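Local coordinates for uncharacterized protein (Legionella longbeachae NSW150, PDB 4JZA) that probably removes the 3-phosphate from phosphatidylinositol 3-phosphate, as a Legionella phosphoinositide phosphatase thought to act on host-cell lipids, at residues D506-V511 / L529-L534; I413-I418 / L534-I539. All coordinates share one frame; numbering follows the deposited sequence.

Contact 1: D506-V511 / L529-L534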
# COMPACT_ATOMS: atom_id res chain seq x y z
N ASP A 506 -2.24 -24.33 -33.64
CA ASP A 506 -2.04 -23.71 -34.95
C ASP A 506 -2.16 -22.20 -34.81
O ASP A 506 -1.30 -21.44 -35.26
CB ASP A 506 -3.07 -24.22 -35.98
CG ASP A 506 -2.90 -25.71 -36.32
OD1 ASP A 506 -1.75 -26.20 -36.28
OD2 ASP A 506 -3.91 -26.40 -36.60
N GLN A 507 -3.25 -21.77 -34.19
CA GLN A 507 -3.50 -20.36 -33.92
C GLN A 507 -2.36 -19.68 -33.15
O GLN A 507 -1.91 -18.62 -33.54
CB GLN A 507 -4.82 -20.20 -33.17
CG GLN A 507 -5.99 -20.05 -34.09
CD GLN A 507 -5.70 -18.97 -35.16
OE1 GLN A 507 -5.95 -19.19 -36.33
NE2 GLN A 507 -5.15 -17.83 -34.75
N TYR A 508 -1.89 -20.30 -32.08
CA TYR A 508 -0.82 -19.74 -31.27
C TYR A 508 0.46 -19.57 -32.09
O TYR A 508 1.15 -18.58 -31.95
CB TYR A 508 -0.55 -20.63 -30.07
CG TYR A 508 0.51 -20.12 -29.08
CD1 TYR A 508 0.27 -19.03 -28.28
CD2 TYR A 508 1.72 -20.77 -28.94
CE1 TYR A 508 1.22 -18.57 -27.39
CE2 TYR A 508 2.67 -20.33 -28.04
CZ TYR A 508 2.41 -19.23 -27.25
OH TYR A 508 3.34 -18.78 -26.34
N GLN A 509 0.80 -20.58 -32.90
CA GLN A 509 1.95 -20.49 -33.79
C GLN A 509 1.78 -19.29 -34.71
O GLN A 509 2.71 -18.51 -34.93
CB GLN A 509 2.02 -21.75 -34.62
CG GLN A 509 3.16 -21.82 -35.61
CD GLN A 509 4.29 -22.65 -35.06
OE1 GLN A 509 4.15 -23.89 -34.91
NE2 GLN A 509 5.42 -21.99 -34.73
N SER A 510 0.58 -19.16 -35.26
CA SER A 510 0.28 -18.10 -36.24
C SER A 510 0.36 -16.67 -35.69
O SER A 510 0.92 -15.77 -36.28
CB SER A 510 -1.12 -18.34 -36.80
OG SER A 510 -1.48 -17.30 -37.69
N VAL A 511 -0.23 -16.47 -34.53
CA VAL A 511 -0.17 -15.19 -33.87
C VAL A 511 1.27 -14.85 -33.48
O VAL A 511 1.75 -13.76 -33.72
CB VAL A 511 -1.14 -15.20 -32.67
CG1 VAL A 511 -1.00 -13.93 -31.90
CG2 VAL A 511 -2.58 -15.35 -33.16
N LEU A 529 -2.77 -10.03 -26.22
CA LEU A 529 -3.87 -10.54 -25.50
C LEU A 529 -4.18 -11.89 -26.05
O LEU A 529 -4.56 -12.79 -25.29
CB LEU A 529 -5.07 -9.62 -25.64
CG LEU A 529 -4.92 -8.24 -24.99
CD1 LEU A 529 -6.16 -7.44 -25.30
CD2 LEU A 529 -4.75 -8.33 -23.50
N PHE A 530 -4.02 -12.02 -27.38
CA PHE A 530 -4.21 -13.32 -28.02
C PHE A 530 -3.13 -14.33 -27.64
O PHE A 530 -3.44 -15.48 -27.34
CB PHE A 530 -4.29 -13.21 -29.54
CG PHE A 530 -5.67 -13.01 -30.04
CD1 PHE A 530 -6.51 -14.07 -30.14
CD2 PHE A 530 -6.13 -11.75 -30.39
CE1 PHE A 530 -7.80 -13.89 -30.58
CE2 PHE A 530 -7.42 -11.56 -30.84
CZ PHE A 530 -8.25 -12.64 -30.95
N LEU A 531 -1.88 -13.91 -27.62
CA LEU A 531 -0.85 -14.80 -27.13
C LEU A 531 -1.16 -15.21 -25.73
O LEU A 531 -1.07 -16.38 -25.46
CB LEU A 531 0.50 -14.14 -27.15
CG LEU A 531 1.01 -13.89 -28.56
CD1 LEU A 531 2.30 -13.14 -28.39
CD2 LEU A 531 1.23 -15.17 -29.36
N SER A 532 -1.53 -14.29 -24.83
CA SER A 532 -1.71 -14.66 -23.42
C SER A 532 -2.97 -15.55 -23.27
O SER A 532 -2.95 -16.55 -22.55
CB SER A 532 -1.64 -13.43 -22.46
OG SER A 532 -2.79 -12.62 -22.51
N SER A 533 -4.03 -15.25 -24.02
CA SER A 533 -5.27 -16.01 -23.91
C SER A 533 -5.07 -17.41 -24.44
O SER A 533 -5.59 -18.36 -23.86
CB SER A 533 -6.44 -15.34 -24.64
OG SER A 533 -7.00 -14.26 -23.90
N LEU A 534 -4.32 -17.56 -25.53
CA LEU A 534 -4.15 -18.90 -26.16
C LEU A 534 -3.34 -19.82 -25.24
O LEU A 534 -3.76 -20.92 -24.99
CB LEU A 534 -3.54 -18.80 -27.58
CG LEU A 534 -4.50 -18.22 -28.61
CD1 LEU A 534 -3.76 -17.85 -29.87
CD2 LEU A 534 -5.67 -19.13 -28.96

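Contact 2: I413-I418 / L534-I539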
# COMPACT_ATOMS: atom_id res chain seq x y z
N ILE A 413 1.26 -23.61 -15.60
CA ILE A 413 1.85 -22.40 -16.18
C ILE A 413 1.96 -21.30 -15.16
O ILE A 413 1.10 -21.16 -14.28
CB ILE A 413 1.05 -21.93 -17.39
CG1 ILE A 413 1.84 -20.85 -18.13
CG2 ILE A 413 -0.34 -21.46 -17.01
CD1 ILE A 413 1.38 -20.69 -19.55
N LEU A 414 3.07 -20.56 -15.24
CA LEU A 414 3.25 -19.28 -14.52
C LEU A 414 3.33 -18.17 -15.55
O LEU A 414 4.39 -17.85 -16.08
CB LEU A 414 4.52 -19.30 -13.69
CG LEU A 414 4.70 -18.32 -12.53
CD1 LEU A 414 6.03 -18.53 -11.81
CD2 LEU A 414 4.58 -16.90 -13.03
N GLN A 415 2.18 -17.59 -15.85
CA GLN A 415 2.10 -16.59 -16.90
C GLN A 415 2.16 -15.19 -16.30
O GLN A 415 1.26 -14.78 -15.59
CB GLN A 415 0.81 -16.76 -17.68
CG GLN A 415 0.79 -16.04 -19.01
CD GLN A 415 -0.59 -15.98 -19.61
OE1 GLN A 415 -1.52 -15.50 -18.98
NE2 GLN A 415 -0.72 -16.47 -20.82
N THR A 416 3.23 -14.47 -16.60
CA THR A 416 3.39 -13.14 -16.04
C THR A 416 3.24 -12.08 -17.11
O THR A 416 3.76 -12.21 -18.21
CB THR A 416 4.76 -12.97 -15.36
OG1 THR A 416 5.79 -13.07 -16.34
CG2 THR A 416 4.96 -14.03 -14.32
N LEU A 417 2.53 -11.02 -16.76
CA LEU A 417 2.33 -9.91 -17.67
C LEU A 417 3.07 -8.69 -17.16
O LEU A 417 2.47 -7.76 -16.67
CB LEU A 417 0.84 -9.61 -17.80
CG LEU A 417 0.02 -10.81 -18.27
CD1 LEU A 417 -1.46 -10.53 -18.23
CD2 LEU A 417 0.46 -11.26 -19.65
N ILE A 418 4.39 -8.71 -17.27
CA ILE A 418 5.21 -7.60 -16.81
C ILE A 418 6.25 -7.22 -17.85
O ILE A 418 6.53 -7.97 -18.76
CB ILE A 418 5.87 -7.89 -15.46
CG1 ILE A 418 7.06 -8.83 -15.63
CG2 ILE A 418 4.87 -8.48 -14.49
CD1 ILE A 418 7.69 -9.22 -14.32
N LEU A 534 -4.32 -17.56 -25.53
CA LEU A 534 -4.15 -18.90 -26.16
C LEU A 534 -3.34 -19.82 -25.24
O LEU A 534 -3.76 -20.92 -24.99
CB LEU A 534 -3.54 -18.80 -27.58
CG LEU A 534 -4.50 -18.22 -28.61
CD1 LEU A 534 -3.76 -17.85 -29.87
CD2 LEU A 534 -5.67 -19.13 -28.96
N GLU A 535 -2.24 -19.32 -24.67
CA GLU A 535 -1.51 -20.04 -23.66
C GLU A 535 -2.44 -20.55 -22.57
O GLU A 535 -2.29 -21.69 -22.15
CB GLU A 535 -0.47 -19.16 -23.02
CG GLU A 535 0.64 -18.81 -23.98
CD GLU A 535 1.66 -17.81 -23.42
OE1 GLU A 535 1.59 -17.38 -22.22
OE2 GLU A 535 2.55 -17.45 -24.22
N GLN A 536 -3.39 -19.73 -22.12
CA GLN A 536 -4.27 -20.16 -21.03
C GLN A 536 -5.23 -21.18 -21.55
O GLN A 536 -5.59 -22.10 -20.85
CB GLN A 536 -5.09 -19.03 -20.43
CG GLN A 536 -4.29 -17.97 -19.74
CD GLN A 536 -3.86 -18.35 -18.37
OE1 GLN A 536 -4.29 -19.37 -17.85
NE2 GLN A 536 -3.01 -17.52 -17.77
N LEU A 537 -5.69 -20.98 -22.77
CA LEU A 537 -6.66 -21.90 -23.34
C LEU A 537 -6.00 -23.25 -23.61
O LEU A 537 -6.60 -24.30 -23.40
CB LEU A 537 -7.28 -21.33 -24.60
CG LEU A 537 -8.31 -20.21 -24.35
CD1 LEU A 537 -8.64 -19.58 -25.69
CD2 LEU A 537 -9.62 -20.60 -23.64
N ILE A 538 -4.74 -23.23 -24.03
CA ILE A 538 -3.99 -24.45 -24.20
C ILE A 538 -3.90 -25.21 -22.89
O ILE A 538 -4.29 -26.38 -22.84
CB ILE A 538 -2.60 -24.16 -24.79
CG1 ILE A 538 -2.77 -23.77 -26.27
CG2 ILE A 538 -1.69 -25.37 -24.73
CD1 ILE A 538 -1.61 -22.95 -26.82
N ILE A 539 -3.39 -24.57 -21.85
CA ILE A 539 -3.31 -25.21 -20.54
C ILE A 539 -4.67 -25.72 -20.10
O ILE A 539 -4.79 -26.85 -19.62
CB ILE A 539 -2.73 -24.24 -19.48
CG1 ILE A 539 -1.27 -23.90 -19.81
CG2 ILE A 539 -2.73 -24.86 -18.09
CD1 ILE A 539 -0.33 -25.08 -19.97

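Contact 1: D506-V511 / L529-L534
V511 and Y508 on one helix close on L531 and L534 of the other to form the dense part of this interface. CG1 of V511, anti to its backbone N, meets CD2 of L531 at 3.6 Å, the two side chains lying alongside and pointing opposite ways. The same L531 methyl lies against the Y508 ring, with CD2 3.9 Å from CE1, and the leucine runs roughly perpendicular to the tyrosine. With CG of Y508 anti to the backbone N (chi1 -177°), the ring swings towards the facing helix although its CB does not point there. Its CE1 edge approaches the carbonyl O of L531, 3.7 Å away and near the ring plane. L534 fills the other flank: its CD1 rests 3.8 Å from CA of Y508, and its CB lies obliquely against CD1 of the ring. The helices concerned, 501-513 and 524-542, follow one another in the chain as an antiparallel helical hairpin, their segments meeting at 152° with the axes 9.7 Å apart. Y508 OH is hydrogen-bonded beyond the interface, to E535, the residue after L534, and to S484. Packing is thinner toward F530, which meets the same V511 CG1 methyl only through its CB, at 4.1 Å, while its ring stands edge-to-face with H563 of helix 556-574. Looser still is partly exposed Q507, which offers L534 CD1 little beyond its backbone C at 4.0 Å and its CB slightly farther; the neighbouring D506 and S510 face solvent.

Contact 2: I413-I418 / L534-I539
The branch of I413 overlaps CG1 of I539, its CG2 methyl lying 3.8 Å away, with one side chain laid aslant over the other. CG1 of I413 is anti to the backbone N, and its CD1 runs on to 4.2 Å from CB of E535. Two residues along the strand, Q415 makes the polar half of the contact. Its side chain is anti to the backbone N and extended beyond CG, which carries the amide between E535 and Q536. Q415 NE2 donates to E535 OE1 over 2.9 Å in an almost straight bond (174°); the acceptor lies in the amide plane but is itself approached from above the carboxylate plane. On the opposite end of the same amide, Q415 OE1 accepts from Q536 NE2 at 2.8 Å, and here the donor stands 68° out of the carbonyl plane, the two amides being turned almost perpendicular. Strand 412-416 lies in the mixed sheet between parallel strands 462-465 and 545-549, and the connection joining those two neighbours passes through helix 524-542, whose 534-539 segment runs nearly antiparallel (166°) to strand residues 413-416. Strand 545-549 then leads into a CX5R sequence, ending at R556, at the start of helix 556-574; this is consistent with the P-loop of cysteine-dependent phosphatases, and L417 touches R556. The residues carrying these polar groups are buried. Q415 NE2 also bonds the carbonyl O of S532, so both its acceptors fix the amide's rotation. E535 is gripped further by H466 through OE1 and by Y508 through OE2, surroundings that would favour a charged carboxylate, and Q536 OE1 bonds S546 OG.

How the contacts relate
The two contacts, with centres 10 Å apart, both use helix 524-542: contact 1 joins its 529-534 segment to helix 501-513, and contact 2 joins its 534-539 segment to strand 412-416, with L534 common to both. Along the chain the strand segment comes first, so contact 1 is nested inside the loop that contact 2 closes. Besides sharing polar partners, the two also pack on each other, S532 CB against L417 CD2 and Y508 CB against I538 CD1, each at 4.1 Å. The shared helix thus sits between sheet and outer helix, linking the sheet region beside the presumed phosphatase P-loop to helix 501-513 on its other side.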